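Local structure of mannan endo-1,6-alpha-mannosidase (Chaetomium thermophilum, 6RY0) at residues Tyr28-Lys33 / Ala355-Cys360; Glu35-Ala40 / Ser401-Tyr406; Gly105-Val110 / Asn147-Lys152; Met135-Ala140 / Ala157-Val162. The protein probably acts on alpha-1,6-linked mannosides as a family 76 transglycosidase that transfers GPI-anchored glycoproteins into the fungal cell wall. All blocks are in the same frame, centred on the assembly; numbering follows the deposited sequence. Where two conformers were deposited one is given.

Contact 1. Residues Tyr28-Lys33 / Ala355-Cys360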
loop_
_atom_site.group_PDB
_atom_site.type_symbol
_atom_site.label_atom_id
_atom_site.label_comp_id
_atom_site.label_asym_id
_atom_site.label_seq_id
_atom_site.Cartn_x
_atom_site.Cartn_y
_atom_site.Cartn_z
ATOM N N TYR A 28 14.942 -16.370 12.990
ATOM C CA TYR A 28 13.722 -16.876 12.393
ATOM C C TYR A 28 13.989 -18.022 11.432
ATOM O O TYR A 28 14.967 -17.979 10.685
ATOM C CB TYR A 28 13.021 -15.750 11.656
ATOM C CG TYR A 28 12.447 -14.692 12.582
ATOM C CD1 TYR A 28 11.482 -15.032 13.509
ATOM C CD2 TYR A 28 12.909 -13.384 12.572
ATOM C CE1 TYR A 28 10.954 -14.065 14.361
ATOM C CE2 TYR A 28 12.388 -12.433 13.434
ATOM C CZ TYR A 28 11.403 -12.775 14.306
ATOM O OH TYR A 28 10.842 -11.844 15.169
ATOM N N LYS A 29 13.120 -19.018 11.474
ATOM C CA LYS A 29 13.120 -20.134 10.545
ATOM C C LYS A 29 11.932 -20.004 9.609
ATOM O O LYS A 29 10.825 -19.659 10.035
ATOM C CB LYS A 29 13.018 -21.452 11.309
ATOM C CG LYS A 29 14.305 -21.859 12.003
ATOM C CD LYS A 29 14.084 -23.102 12.859
ATOM C CE LYS A 29 15.368 -23.797 13.218
ATOM N NZ LYS A 29 16.383 -22.915 13.823
ATOM N N ILE A 30 12.145 -20.325 8.337
ATOM C CA ILE A 30 11.085 -20.174 7.348
ATOM C C ILE A 30 11.073 -21.344 6.353
ATOM O O ILE A 30 10.730 -21.166 5.178
ATOM C CB ILE A 30 11.163 -18.826 6.582
ATOM C CG1 ILE A 30 12.533 -18.602 5.966
ATOM C CG2 ILE A 30 10.760 -17.659 7.520
ATOM C CD1 ILE A 30 12.561 -17.522 4.906
ATOM N N ASP A 31 11.433 -22.551 6.790
ATOM C CA ASP A 31 11.558 -23.688 5.863
ATOM C C ASP A 31 10.401 -24.656 5.905
ATOM O O ASP A 31 10.431 -25.693 5.247
ATOM C CB ASP A 31 12.857 -24.435 6.146
ATOM C CG ASP A 31 14.040 -23.626 5.782
ATOM O OD1 ASP A 31 13.952 -22.925 4.744
ATOM O OD2 ASP A 31 15.033 -23.652 6.533
ATOM N N THR A 32 9.389 -24.431 6.684
ATOM C CA THR A 32 8.170 -25.194 6.543
ATOM C C THR A 32 7.038 -24.222 6.787
ATOM O O THR A 32 7.269 -23.119 7.303
ATOM C CB THR A 32 8.075 -26.306 7.605
ATOM O OG1 THR A 32 7.922 -25.682 8.888
ATOM C CG2 THR A 32 9.307 -27.206 7.600
ATOM N N LYS A 33 5.819 -24.662 6.482
ATOM C CA LYS A 33 4.649 -23.862 6.736
ATOM C C LYS A 33 4.578 -23.516 8.192
ATOM O O LYS A 33 4.353 -22.366 8.548
ATOM C CB LYS A 33 3.374 -24.581 6.280
ATOM C CG LYS A 33 2.090 -23.774 6.477
ATOM C CD LYS A 33 0.860 -24.615 6.213
ATOM C CE LYS A 33 -0.389 -23.766 6.087
ATOM N NZ LYS A 33 -1.592 -24.594 5.970
ATOM N N ALA A 355 16.486 -13.120 2.790
ATOM C CA ALA A 355 17.402 -12.059 3.167
ATOM C C ALA A 355 16.810 -11.214 4.282
ATOM O O ALA A 355 17.508 -10.806 5.223
ATOM C CB ALA A 355 17.754 -11.222 1.955
ATOM N N ALA A 356 15.519 -10.938 4.222
ATOM C CA ALA A 356 14.860 -10.176 5.290
ATOM C C ALA A 356 15.104 -10.854 6.641
ATOM O O ALA A 356 15.534 -10.223 7.598
ATOM C CB ALA A 356 13.371 -10.067 5.014
ATOM N N VAL A 357 14.826 -12.140 6.735
ATOM C CA VAL A 357 14.960 -12.788 8.049
ATOM C C VAL A 357 16.422 -12.992 8.433
ATOM O O VAL A 357 16.742 -12.980 9.617
ATOM C CB VAL A 357 14.176 -14.077 8.207
ATOM C CG1 VAL A 357 12.679 -13.819 8.147
ATOM C CG2 VAL A 357 14.583 -15.155 7.257
ATOM N N LYS A 358 17.328 -13.140 7.472
ATOM C CA LYS A 358 18.749 -13.332 7.808
ATOM C C LYS A 358 19.300 -12.165 8.618
ATOM O O LYS A 358 20.185 -12.376 9.450
ATOM C CB LYS A 358 19.563 -13.539 6.541
ATOM C CG LYS A 358 21.045 -13.676 6.767
ATOM C CD LYS A 358 21.400 -15.054 7.216
ATOM C CE LYS A 358 22.910 -15.221 7.347
ATOM N NZ LYS A 358 23.247 -16.534 7.947
ATOM N N GLN A 359 18.789 -10.942 8.392
ATOM C CA GLN A 359 19.273 -9.788 9.104
ATOM C C GLN A 359 18.411 -9.384 10.282
ATOM O O GLN A 359 18.745 -8.411 10.962
ATOM C CB GLN A 359 19.576 -8.609 8.168
ATOM C CG GLN A 359 18.389 -8.075 7.376
ATOM C CD GLN A 359 17.468 -7.178 8.192
ATOM O OE1 GLN A 359 17.895 -6.164 8.762
ATOM N NE2 GLN A 359 16.202 -7.541 8.256
ATOM N N CYS A 360 17.360 -10.148 10.599
ATOM C CA CYS A 360 16.574 -9.891 11.806
ATOM C C CYS A 360 17.235 -10.600 12.984
ATOM O O CYS A 360 16.752 -11.614 13.491
ATOM C CB CYS A 360 15.135 -10.332 11.661
ATOM S SG CYS A 360 14.153 -9.376 10.476
HETATM O O HOH W 1 16.384 -13.974 12.100
#

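Contact 2. Residues Glu35-Ala40 / Ser401-Tyr406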
loop_
_atom_site.group_PDB
_atom_site.type_symbol
_atom_site.label_atom_id
_atom_site.label_comp_id
_atom_site.label_asym_id
_atom_site.label_seq_id
_atom_site.Cartn_x
_atom_site.Cartn_y
_atom_site.Cartn_z
ATOM N N GLU A 35 7.014 -23.365 10.430
ATOM C CA GLU A 35 8.075 -22.419 10.809
ATOM C C GLU A 35 7.701 -21.011 10.360
ATOM O O GLU A 35 7.910 -20.047 11.076
ATOM C CB GLU A 35 9.418 -22.824 10.206
ATOM C CG GLU A 35 10.025 -24.040 10.890
ATOM C CD GLU A 35 11.339 -24.503 10.316
ATOM O OE1 GLU A 35 11.794 -23.945 9.299
ATOM O OE2 GLU A 35 11.935 -25.446 10.894
ATOM N N ILE A 36 7.200 -20.883 9.140
ATOM C CA ILE A 36 6.778 -19.570 8.635
ATOM C C ILE A 36 5.680 -19.003 9.504
ATOM O O ILE A 36 5.698 -17.815 9.848
ATOM C CB ILE A 36 6.341 -19.661 7.183
ATOM C CG1 ILE A 36 7.525 -20.036 6.278
ATOM C CG2 ILE A 36 5.744 -18.331 6.701
ATOM C CD1 ILE A 36 7.109 -20.491 4.878
ATOM N N LEU A 37 4.694 -19.817 9.874
ATOM C CA LEU A 37 3.625 -19.338 10.753
ATOM C C LEU A 37 4.156 -18.844 12.071
ATOM O O LEU A 37 3.722 -17.798 12.550
ATOM C CB LEU A 37 2.583 -20.429 10.985
ATOM C CG LEU A 37 1.650 -20.724 9.819
ATOM C CD1 LEU A 37 0.964 -22.083 10.032
ATOM C CD2 LEU A 37 0.613 -19.636 9.714
ATOM N N GLU A 38 5.090 -19.589 12.665
ATOM C CA GLU A 38 5.652 -19.155 13.932
ATOM C C GLU A 38 6.454 -17.871 13.779
ATOM O O GLU A 38 6.348 -16.963 14.611
ATOM C CB GLU A 38 6.531 -20.257 14.554
ATOM C CG GLU A 38 7.244 -19.822 15.839
ATOM C CD GLU A 38 8.122 -20.878 16.462
ATOM O OE1 GLU A 38 7.682 -22.060 16.468
ATOM O OE2 GLU A 38 9.240 -20.521 16.976
ATOM N N SER A 39 7.302 -17.802 12.754
ATOM C CA SER A 39 8.064 -16.582 12.523
ATOM C C SER A 39 7.134 -15.386 12.305
ATOM O O SER A 39 7.343 -14.315 12.868
ATOM C CB SER A 39 8.996 -16.767 11.348
ATOM O OG SER A 39 10.024 -17.677 11.696
ATOM N N ALA A 40 6.104 -15.573 11.486
ATOM C CA ALA A 40 5.154 -14.488 11.245
ATOM C C ALA A 40 4.454 -14.062 12.526
ATOM O O ALA A 40 4.244 -12.867 12.735
ATOM C CB ALA A 40 4.139 -14.915 10.183
ATOM N N SER A 401 3.639 -13.172 3.549
ATOM C CA SER A 401 3.279 -13.403 2.168
ATOM C C SER A 401 3.918 -14.671 1.594
ATOM O O SER A 401 3.463 -15.152 0.548
ATOM C CB SER A 401 3.598 -12.172 1.327
ATOM O OG SER A 401 2.718 -11.118 1.684
ATOM N N LEU A 402 4.895 -15.276 2.295
ATOM C CA LEU A 402 5.368 -16.597 1.903
ATOM C C LEU A 402 4.256 -17.642 1.956
ATOM O O LEU A 402 4.417 -18.705 1.384
ATOM C CB LEU A 402 6.520 -17.059 2.805
ATOM C CG LEU A 402 7.811 -16.259 2.674
ATOM C CD1 LEU A 402 8.788 -16.746 3.708
ATOM C CD2 LEU A 402 8.412 -16.338 1.262
ATOM N N LEU A 403 3.154 -17.351 2.641
ATOM C CA LEU A 403 2.044 -18.259 2.738
ATOM C C LEU A 403 0.992 -18.066 1.653
ATOM O O LEU A 403 -0.074 -18.674 1.716
ATOM C CB LEU A 403 1.405 -18.167 4.127
ATOM C CG LEU A 403 2.365 -18.476 5.290
ATOM C CD1 LEU A 403 1.749 -18.006 6.617
ATOM C CD2 LEU A 403 2.725 -19.945 5.324
ATOM N N ILE A 404 1.272 -17.250 0.647
ATOM C CA ILE A 404 0.263 -16.926 -0.359
ATOM C C ILE A 404 -0.264 -18.181 -1.063
ATOM O O ILE A 404 -1.425 -18.209 -1.407
ATOM C CB ILE A 404 0.799 -15.872 -1.358
ATOM C CG1 ILE A 404 -0.332 -15.242 -2.180
ATOM C CG2 ILE A 404 1.871 -16.427 -2.277
ATOM C CD1 ILE A 404 -1.170 -14.265 -1.404
ATOM N N GLU A 405 0.559 -19.212 -1.264
ATOM C CA GLU A 405 0.106 -20.411 -1.968
ATOM C C GLU A 405 -1.053 -21.088 -1.253
ATOM O O GLU A 405 -1.798 -21.839 -1.869
ATOM C CB GLU A 405 1.282 -21.403 -2.160
ATOM C CG GLU A 405 1.987 -21.881 -0.802
ATOM C CD GLU A 405 3.097 -22.937 -0.982
ATOM O OE1 GLU A 405 4.270 -22.657 -0.607
ATOM O OE2 GLU A 405 2.790 -24.057 -1.467
ATOM N N TYR A 406 -1.177 -20.878 0.049
ATOM C CA TYR A 406 -2.217 -21.481 0.858
ATOM C C TYR A 406 -3.442 -20.597 1.041
ATOM O O TYR A 406 -4.444 -21.041 1.603
ATOM C CB TYR A 406 -1.679 -21.830 2.251
ATOM C CG TYR A 406 -0.391 -22.642 2.273
ATOM C CD1 TYR A 406 -0.371 -23.969 1.953
ATOM C CD2 TYR A 406 0.798 -22.058 2.663
ATOM C CE1 TYR A 406 0.829 -24.691 2.001
ATOM C CE2 TYR A 406 1.965 -22.744 2.725
ATOM C CZ TYR A 406 1.993 -24.063 2.391
ATOM O OH TYR A 406 3.172 -24.780 2.430
#

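Contact 3. Residues Gly105-Val110 / Asn147-Lys152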
loop_
_atom_site.group_PDB
_atom_site.type_symbol
_atom_site.label_atom_id
_atom_site.label_comp_id
_atom_site.label_asym_id
_atom_site.label_seq_id
_atom_site.Cartn_x
_atom_site.Cartn_y
_atom_site.Cartn_z
ATOM N N GLY A 105 -8.727 0.530 14.988
ATOM C CA GLY A 105 -7.879 1.510 14.358
ATOM C C GLY A 105 -8.428 1.984 13.016
ATOM O O GLY A 105 -8.457 3.191 12.729
ATOM N N MET A 106 -8.859 1.035 12.180
ATOM C CA MET A 106 -9.442 1.412 10.889
ATOM C C MET A 106 -10.685 2.269 11.071
ATOM O O MET A 106 -10.877 3.217 10.314
ATOM C CB MET A 106 -9.721 0.166 10.060
ATOM C CG MET A 106 -8.436 -0.586 9.665
ATOM S SD MET A 106 -8.669 -2.144 8.784
ATOM C CE MET A 106 -9.340 -1.581 7.225
ATOM N N LEU A 107 -11.555 1.926 12.015
ATOM C CA LEU A 107 -12.791 2.676 12.172
ATOM C C LEU A 107 -12.547 4.043 12.772
ATOM O O LEU A 107 -13.313 4.978 12.517
ATOM C CB LEU A 107 -13.751 1.897 13.036
ATOM C CG LEU A 107 -14.364 0.666 12.370
ATOM C CD1 LEU A 107 -15.213 -0.107 13.345
ATOM C CD2 LEU A 107 -15.178 1.037 11.143
ATOM N N HIS A 108 -11.514 4.206 13.589
ATOM C CA HIS A 108 -11.312 5.477 14.263
ATOM C C HIS A 108 -10.947 6.585 13.300
ATOM O O HIS A 108 -11.217 7.746 13.573
ATOM C CB HIS A 108 -10.226 5.338 15.337
ATOM C CG HIS A 108 -10.181 6.483 16.283
ATOM N ND1 HIS A 108 -11.014 6.561 17.372
ATOM C CD2 HIS A 108 -9.424 7.606 16.303
ATOM C CE1 HIS A 108 -10.763 7.677 18.026
ATOM N NE2 HIS A 108 -9.805 8.331 17.403
ATOM N N GLN A 109 -10.330 6.231 12.169
ATOM C CA GLN A 109 -9.708 7.205 11.270
ATOM C C GLN A 109 -10.588 7.576 10.059
ATOM O O GLN A 109 -10.115 8.292 9.180
ATOM C CB GLN A 109 -8.352 6.697 10.816
ATOM C CG GLN A 109 -7.349 6.603 11.986
ATOM C CD GLN A 109 -7.074 7.936 12.633
ATOM O OE1 GLN A 109 -7.209 8.983 12.001
ATOM N NE2 GLN A 109 -6.675 7.921 13.894
ATOM N N VAL A 110 -11.856 7.135 10.036
ATOM C CA VAL A 110 -12.671 7.287 8.834
ATOM C C VAL A 110 -13.151 8.710 8.580
ATOM O O VAL A 110 -13.533 9.031 7.466
ATOM C CB VAL A 110 -13.894 6.367 8.863
ATOM C CG1 VAL A 110 -13.461 4.898 8.930
ATOM C CG2 VAL A 110 -14.878 6.718 10.005
ATOM N N ASN A 147 -16.718 -7.815 9.586
ATOM C CA ASN A 147 -17.379 -6.547 9.359
ATOM C C ASN A 147 -17.473 -5.724 10.618
ATOM O O ASN A 147 -17.747 -6.259 11.689
ATOM C CB ASN A 147 -18.793 -6.775 8.842
ATOM C CG ASN A 147 -18.842 -7.367 7.456
ATOM O OD1 ASN A 147 -17.946 -7.165 6.625
ATOM N ND2 ASN A 147 -19.915 -8.081 7.167
ATOM N N PRO A 148 -17.368 -4.404 10.495
ATOM C CA PRO A 148 -17.716 -3.498 11.598
ATOM C C PRO A 148 -19.153 -3.661 12.011
ATOM O O PRO A 148 -19.953 -4.204 11.245
ATOM C CB PRO A 148 -17.511 -2.091 10.988
ATOM C CG PRO A 148 -16.508 -2.320 9.868
ATOM C CD PRO A 148 -16.940 -3.649 9.304
ATOM N N PRO A 149 -19.508 -3.165 13.201
ATOM C CA PRO A 149 -20.909 -3.189 13.632
ATOM C C PRO A 149 -21.835 -2.550 12.608
ATOM O O PRO A 149 -21.441 -1.737 11.753
ATOM C CB PRO A 149 -20.874 -2.390 14.933
ATOM C CG PRO A 149 -19.491 -2.661 15.486
ATOM C CD PRO A 149 -18.636 -2.585 14.244
ATOM N N ASP A 150 -23.110 -2.902 12.744
ATOM C CA ASP A 150 -24.073 -2.529 11.740
ATOM C C ASP A 150 -24.237 -1.011 11.565
ATOM O O ASP A 150 -24.585 -0.549 10.492
ATOM C CB ASP A 150 -25.449 -3.073 12.121
ATOM C CG ASP A 150 -25.511 -4.586 12.156
ATOM O OD1 ASP A 150 -24.575 -5.257 11.712
ATOM O OD2 ASP A 150 -26.563 -5.116 12.607
ATOM N N ASP A 151 -24.002 -0.256 12.609
ATOM C CA ASP A 151 -24.165 1.189 12.525
ATOM C C ASP A 151 -22.907 1.898 12.063
ATOM O O ASP A 151 -22.926 3.130 11.936
ATOM C CB ASP A 151 -24.539 1.712 13.906
ATOM C CG ASP A 151 -23.419 1.548 14.864
ATOM O OD1 ASP A 151 -22.968 0.396 15.022
ATOM O OD2 ASP A 151 -22.949 2.590 15.386
ATOM N N LYS A 152 -21.832 1.153 11.801
ATOM C CA LYS A 152 -20.547 1.736 11.464
ATOM C C LYS A 152 -20.281 1.570 9.983
ATOM O O LYS A 152 -20.851 0.690 9.340
ATOM C CB LYS A 152 -19.438 1.053 12.285
ATOM C CG LYS A 152 -19.447 1.407 13.764
ATOM C CD LYS A 152 -19.051 2.855 14.035
ATOM C CE LYS A 152 -19.290 3.191 15.497
ATOM N NZ LYS A 152 -18.989 4.583 15.825
#

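Contact 4. Residues Met135-Ala140 / Ala157-Val162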
loop_
_atom_site.group_PDB
_atom_site.type_symbol
_atom_site.label_atom_id
_atom_site.label_comp_id
_atom_site.label_asym_id
_atom_site.label_seq_id
_atom_site.Cartn_x
_atom_site.Cartn_y
_atom_site.Cartn_z
ATOM N N MET A 135 -7.238 1.683 0.383
ATOM C CA MET A 135 -6.724 0.379 -0.019
ATOM C C MET A 135 -6.789 -0.640 1.112
ATOM O O MET A 135 -7.061 -1.810 0.860
ATOM C CB MET A 135 -5.307 0.555 -0.556
ATOM C CG MET A 135 -5.306 1.220 -1.926
ATOM S SD MET A 135 -3.746 2.045 -2.322
ATOM C CE MET A 135 -2.658 0.649 -2.204
ATOM N N SER A 136 -6.529 -0.210 2.350
ATOM C CA SER A 136 -6.686 -1.131 3.470
ATOM C C SER A 136 -8.147 -1.545 3.663
ATOM O O SER A 136 -8.406 -2.704 3.975
ATOM C CB SER A 136 -6.122 -0.500 4.730
ATOM O OG SER A 136 -4.716 -0.443 4.616
ATOM N N ALA A 137 -9.092 -0.633 3.449
ATOM C CA ALA A 137 -10.496 -0.999 3.520
ATOM C C ALA A 137 -10.874 -1.962 2.375
ATOM O O ALA A 137 -11.602 -2.939 2.583
ATOM C CB ALA A 137 -11.373 0.252 3.472
ATOM N N MET A 138 -10.368 -1.687 1.174
ATOM C CA MET A 138 -10.594 -2.582 0.038
ATOM C C MET A 138 -10.076 -3.981 0.345
ATOM O O MET A 138 -10.735 -4.982 0.075
ATOM C CB MET A 138 -9.919 -2.009 -1.203
ATOM C CG MET A 138 -10.237 -2.706 -2.497
ATOM S SD MET A 138 -11.924 -2.519 -3.062
ATOM C CE MET A 138 -12.607 -4.157 -2.810
ATOM N N LEU A 139 -8.881 -4.043 0.939
ATOM C CA LEU A 139 -8.250 -5.318 1.305
ATOM C C LEU A 139 -9.108 -6.044 2.347
ATOM O O LEU A 139 -9.263 -7.259 2.281
ATOM C CB LEU A 139 -6.847 -5.041 1.871
ATOM C CG LEU A 139 -6.037 -6.296 2.143
ATOM C CD1 LEU A 139 -5.716 -7.068 0.854
ATOM C CD2 LEU A 139 -4.750 -5.913 2.854
ATOM N N ALA A 140 -9.664 -5.311 3.310
ATOM C CA ALA A 140 -10.542 -5.929 4.293
ATOM C C ALA A 140 -11.751 -6.568 3.620
ATOM O O ALA A 140 -12.141 -7.675 3.959
ATOM C CB ALA A 140 -10.932 -4.894 5.342
ATOM N N ALA A 157 -17.838 0.025 1.518
ATOM C CA ALA A 157 -18.334 1.392 1.491
ATOM C C ALA A 157 -17.221 2.416 1.723
ATOM O O ALA A 157 -17.244 3.502 1.138
ATOM C CB ALA A 157 -19.430 1.581 2.510
ATOM N N LEU A 158 -16.281 2.102 2.603
ATOM C CA LEU A 158 -15.159 3.005 2.844
ATOM C C LEU A 158 -14.265 3.107 1.623
ATOM O O LEU A 158 -13.833 4.210 1.242
ATOM C CB LEU A 158 -14.363 2.540 4.071
ATOM C CG LEU A 158 -15.053 2.806 5.417
ATOM C CD1 LEU A 158 -14.420 1.974 6.496
ATOM C CD2 LEU A 158 -15.026 4.298 5.759
ATOM N N ALA A 159 -13.951 1.971 0.993
ATOM C CA ALA A 159 -13.179 2.004 -0.246
ATOM C C ALA A 159 -13.891 2.800 -1.330
ATOM O O ALA A 159 -13.281 3.592 -2.045
ATOM C CB ALA A 159 -12.897 0.583 -0.701
ATOM N N GLN A 160 -15.197 2.579 -1.469
ATOM C CA GLN A 160 -15.990 3.327 -2.427
ATOM C C GLN A 160 -15.983 4.820 -2.149
ATOM O O GLN A 160 -15.973 5.621 -3.079
ATOM C CB GLN A 160 -17.453 2.846 -2.412
ATOM C CG GLN A 160 -17.633 1.460 -2.971
ATOM C CD GLN A 160 -19.054 0.996 -2.819
ATOM O OE1 GLN A 160 -19.648 1.116 -1.757
ATOM N NE2 GLN A 160 -19.601 0.440 -3.882
ATOM N N ALA A 161 -15.995 5.214 -0.872
ATOM C CA ALA A 161 -15.987 6.632 -0.536
ATOM C C ALA A 161 -14.670 7.282 -0.914
ATOM O O ALA A 161 -14.648 8.368 -1.479
ATOM C CB ALA A 161 -16.260 6.823 0.937
ATOM N N VAL A 162 -13.567 6.613 -0.605
ATOM C CA VAL A 162 -12.267 7.131 -1.023
ATOM C C VAL A 162 -12.214 7.289 -2.530
ATOM O O VAL A 162 -11.862 8.355 -3.038
ATOM C CB VAL A 162 -11.102 6.269 -0.479
ATOM C CG1 VAL A 162 -9.793 6.719 -1.098
ATOM C CG2 VAL A 162 -11.066 6.340 1.037
#

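Contact 1. Residues Tyr28-Lys33 / Ala355-Cys360
A buried apolar contact, with one water as its polar link, joins Tyr28 and Ile30 of the N-terminal arm to Val357 and Cys360 near the C-terminal end of helix 342-358. Val357 is the centre of the meeting. Its CB lies 4.0 Å from Tyr28 CB, while its CG2 branch meets Ile30 CD1 tip to tip at 3.9 Å. The first torsion of Tyr28 (-69°) turns the ring to the side of the backbone N, and there the CD2-CE2 edge receives Cys360 CB close to the ring plane, with CE2 and Cys360 CB 3.9 Å apart. The sulfur of Cys360 is tied to Cys369 by a disulfide, which links this part of the chain to a second point. A water bridges the two segments: it accepts from Tyr28 N at 2.9 Å and donates to Val357 O at 2.7 Å and to Cys360 O at 2.8 Å. Three bonds thus fix the solvent molecule and link the N-terminal arm to the C-terminal part of helix 342-358. Farther along the arm, Arg350 of the same helix holds Ile30 O and the carboxylate of Asp31, and Thr32 serves as N-cap of helix 33-48. Packing of an N-terminal arm against a much later helix is consistent with closure of an all-helical (alpha/alpha)6 barrel, the fold of family 76.

Contact 2. Residues Glu35-Ala40 / Ser401-Tyr406
Ile36 and Leu403 interlock where the first turns of helix 33-48 face the chain leaving helix 389-401, and the fit illustrates how branched side chains mesh without any hydrogen bond between the segments. The bump is the CG2 methyl of Ile36. It stands opposite the backbone N across the CA-CB bond and so points at the fork of Leu403, lying 3.7 Å from Leu403 CG and 3.7 Å from Leu403 CD2; the two side chains slide past one another in opposite directions. The other prong of the fork, Leu403 CD1, pushes out to Leu37, whose CD2 comes within 3.7 Å of it as the side chains cross at about a right angle. On the far branch of Ile36, CD1 abuts Leu402 CB at 4.1 Å, so the isoleucine engages two successive leucines. Both CB atoms face the helix from the two central places of a type I turn, closed by a bond of 3.0 Å from Ile404 N to Ser401 O. Cut back to an alanine, Leu403 would lose its fork, which would probably open a gap beside Ile36 CG2 and take from Leu37 CD2 its partner in this segment. Around the contact, Ile30 touches both Ile36 and Leu402, while Thr93 of helix 76-93 meets Leu37 and Leu403. Side-chain meshing between a helix flank and a turn after another helix, 361 residues on, here brings together the two ends of the helical domain, as expected in the (alpha/alpha)6 barrel of this family.

Contact 3. Residues Gly105-Val110 / Asn147-Lys152
The backbones stay well apart, with Leu107 CA and Lys152 CA, the nearest pair, 7.8 Å from each other, so the single leucine near the end of helix 99-108 must bridge the space to the loop 147-152. Its first torsion (-72°) swings CG to the side of the backbone N, and the two methyls then meet the CB-CG side of Pro148, the two side chains crossing obliquely. Leu107 CD1 rests 3.8 Å from Pro148 CB, and Leu107 CD2 lies 3.8 Å from Pro148 CG; the pyrrolidine ring therefore touches both branches of the leucine. Looser approaches extend the patch outward. Leu107 CD1 reaches to 4.3 Å of Pro149 CD, and Leu107 CD2 to 4.4 Å of Lys152 CB, so that only the base of the lysine is engaged. The loop is shaped for this by its own backbone: the two prolines have polyproline II backbone angles, and a type I turn from Pro149 to Lys152, closed by Lys152 N to Pro149 O at 2.9 Å, brings the chain back so that Lys152 CB faces the leucine. Gln154 spans the bend, its NE2 bonding to the carbonyls of Pro148 and Lys152, and Trp155 of helix 155-167 packs on Pro148. Met106, next to Leu107, packs instead on helices 76-93 and 127-142. A leucine seated on a proline-rich turn at the protein surface is a simple example of a connecting loop fastened to a helix end, here the loop that leads from helix 127-142 into helix 155-167 of the helical domain.

Contact 4. Residues Met135-Ala140 / Ala157-Val162
Met138 sets its CG opposite the backbone N (chi1 -171°) and then bends at the next bond (chi2 68°), which curls the thioether over the methyl of Ala159, with SD 4.0 Å from Ala159 CB. In Leu158 the first torsion carries the isobutyl end to the side of the backbone N, and the touching is left to its CB, 3.8 Å from Ala137 CB. Alanine on each helix makes the close approach possible. The methyl of Ala137 settles against the backbone opposite, 4.0 Å from Ala159 N, and the methyl of Ala159 returns the gesture, 3.9 Å from Met138 N. With such small groups between them, Met138 CA and Ala159 CA come within 5.3 Å, and the axes of these short helical segments approach to 7.8 Å while running roughly antiparallel, at 147°. The interface is buried, and its side-chain contacts are apolar; no hydrogen bond crosses it, and within each segment the helical N-to-O bonds are kept. Around it, Met138 also packs on Arg208 and Leu209 of helix 196-213, and Leu158 touches Val110. Two successive helices, 127-142 and 155-167, pressed together through alanines, form an antiparallel helix pair joined by a loop, as in (alpha/alpha)6 barrels such as that of family 76.

In the fold
The four contacts form two local clusters within one helical chain. Contacts 1 and 2, with centres 10 Å apart, share the start of the chain: the arm 28-33 runs straight into helix 33-48, Lys29 O probably bonding to Ser39 OG. Contacts 3 and 4, 11 Å apart, tie together the successive helices 99-108, 127-142 and 155-167; Met106 and Val110 pack on helices of contact 4. Contacts 1 and 4 lie on opposite sides of the chain's centre, 32 Å apart between centres. Within each pair the segments alternate along the chain, and contacts 3 and 4 fall wholly between the halves of contacts 1 and 2, which therefore join the chain's start to its later helices.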